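Local structure of apoptosis regulator Bcl-2 homolog (Murid herpesvirus 4, 4MI8) at residues T121-F124 and N128-N131. The protein inhibits host cell apoptosis and starvation-induced autophagy, interacting with host BECN1, BAK1 and BAX and so supporting latency and chronic infection. Numbering follows the deposited sequence.
Sequences THFF and NLMN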
loop_
_atom_site.group_PDB
_atom_site.type_symbol
_atom_site.label_atom_id
_atom_site.label_comp_id
_atom_site.label_asym_id
_atom_site.label_seq_id
_atom_site.Cartn_x
_atom_site.Cartn_y
_atom_site.Cartn_z
ATOM N N THR A 121 0.550 -5.507 -7.510
ATOM C CA THR A 121 0.454 -5.017 -8.880
ATOM C C THR A 121 -0.710 -5.657 -9.630
ATOM O O THR A 121 -1.355 -5.013 -10.458
ATOM C CB THR A 121 1.757 -5.272 -9.662
ATOM O OG1 THR A 121 2.857 -4.664 -8.974
ATOM C CG2 THR A 121 1.658 -4.692 -11.064
ATOM N N HIS A 122 -0.973 -6.927 -9.338
ATOM C CA HIS A 122 -2.040 -7.655 -9.996
ATOM C C HIS A 122 -3.390 -7.238 -9.488
ATOM O O HIS A 122 -4.405 -7.342 -10.211
ATOM C CB HIS A 122 -1.853 -9.156 -9.814
ATOM C CG HIS A 122 -0.626 -9.706 -10.503
ATOM N ND1 HIS A 122 -0.035 -10.852 -10.120
ATOM C CD2 HIS A 122 0.113 -9.221 -11.579
ATOM C CE1 HIS A 122 1.030 -11.091 -10.910
ATOM N NE2 HIS A 122 1.119 -10.092 -11.803
ATOM N N PHE A 123 -3.430 -6.766 -8.247
ATOM C CA PHE A 123 -4.643 -6.351 -7.649
ATOM C C PHE A 123 -4.927 -4.921 -8.047
ATOM O O PHE A 123 -6.053 -4.605 -8.408
ATOM C CB PHE A 123 -4.584 -6.524 -6.126
ATOM C CG PHE A 123 -5.886 -6.243 -5.464
ATOM C CD1 PHE A 123 -6.342 -4.924 -5.361
ATOM C CD2 PHE A 123 -6.717 -7.300 -5.020
ATOM C CE1 PHE A 123 -7.587 -4.622 -4.798
ATOM C CE2 PHE A 123 -7.942 -7.003 -4.419
ATOM C CZ PHE A 123 -8.383 -5.663 -4.296
ATOM N N PHE A 124 -3.910 -4.040 -7.957
ATOM C CA PHE A 124 -4.121 -2.633 -8.299
ATOM C C PHE A 124 -4.693 -2.585 -9.736
ATOM O O PHE A 124 -5.705 -1.923 -9.998
ATOM C CB PHE A 124 -2.782 -1.904 -8.237
ATOM C CG PHE A 124 -2.880 -0.426 -8.349
ATOM C CD1 PHE A 124 -2.968 0.204 -9.575
ATOM C CD2 PHE A 124 -2.844 0.354 -7.177
ATOM C CE1 PHE A 124 -3.019 1.588 -9.665
ATOM C CE2 PHE A 124 -2.910 1.719 -7.234
ATOM C CZ PHE A 124 -2.974 2.344 -8.466
ATOM N N ASN A 128 -8.572 -2.016 -11.359
ATOM C CA ASN A 128 -8.577 -0.640 -11.845
ATOM C C ASN A 128 -8.451 0.399 -10.730
ATOM O O ASN A 128 -9.135 1.400 -10.735
ATOM C CB ASN A 128 -9.820 -0.408 -12.709
ATOM C CG ASN A 128 -9.734 0.856 -13.554
ATOM O OD1 ASN A 128 -8.651 1.327 -13.908
ATOM N ND2 ASN A 128 -10.891 1.412 -13.875
ATOM N N LEU A 129 -7.582 0.163 -9.756
ATOM C CA LEU A 129 -7.311 1.209 -8.717
ATOM C C LEU A 129 -6.776 2.535 -9.261
ATOM O O LEU A 129 -6.912 3.568 -8.613
ATOM C CB LEU A 129 -6.406 0.689 -7.592
ATOM C CG LEU A 129 -7.174 -0.398 -6.831
ATOM C CD1 LEU A 129 -6.449 -0.696 -5.544
ATOM C CD2 LEU A 129 -8.657 -0.058 -6.544
ATOM N N MET A 130 -6.155 2.500 -10.443
ATOM C CA MET A 130 -5.614 3.724 -11.074
ATOM C C MET A 130 -6.731 4.692 -11.279
ATOM O O MET A 130 -6.504 5.902 -11.227
ATOM C CB MET A 130 -4.974 3.461 -12.433
ATOM C CG MET A 130 -5.667 2.378 -13.221
ATOM S SD MET A 130 -4.567 0.966 -13.321
ATOM C CE MET A 130 -5.231 -0.295 -12.241
ATOM N N ASN A 131 -7.939 4.136 -11.471
ATOM C CA ASN A 131 -9.182 4.907 -11.595
ATOM C C ASN A 131 -9.512 5.899 -10.459
ATOM O O ASN A 131 -10.222 6.869 -10.709
ATOM C CB ASN A 131 -10.362 3.950 -11.732
ATOM C CG ASN A 131 -11.287 4.322 -12.869
ATOM O OD1 ASN A 131 -12.535 4.439 -12.718
ATOM N ND2 ASN A 131 -10.687 4.494 -14.036
#
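Asn128 N lies 3.2 Å from Phe124 O, in the last turn of helix 111-126, but the angle is too poor for a hydrogen bond. Asn128 is where the chain stops being helical: its phi is positive, the hallmark of the residue that ends a helix in a Schellman motif. Asn128 O accepts Asn131 N at 3.1 Å, a separate i to i+3 bond that closes the short 3-10 turn that follows.

Leu129 makes the hydrogen bond across the contact, its N donating to Phe124 O at 2.8 Å with an N-H...O angle of 156°; this is the 6→1 bond of the Schellman motif, although the exact place of that oxygen is less certain. The Leu129 side chain turns back onto the helix end. Its CB stands 3.6 Å from the centroid of the Phe124 ring and 11° off the ring normal, a CH-pi contact almost over the middle of the face. With its CG anti to the backbone N, Phe124 holds the ring out from the flank of the helix, where Leu129 CB comes to lie over one face. From Leu129, CD1 extends to the edge of the Phe123 ring, 4.2 Å from CE1 and near the ring plane.

Met130 approaches the same Phe124 ring differently, with SD 5.2 Å from the centroid and 74° off the normal, an edge-on Met-aromatic contact. The placement of its terminal methyl is doubtful, so the contact rests on the sulfur.

The helix end and the turn are thus packed together through buried side chains. Phe124 also meets Trp11 and Ile15 of helix 8-23 and Phe92 of helix 86-103, while Leu129 touches Ile89 of helix 86-103 and Phe80 of helix 68-81, so the turn after helix 111-126 packs against three other helices of this all-helical Bcl-2 fold.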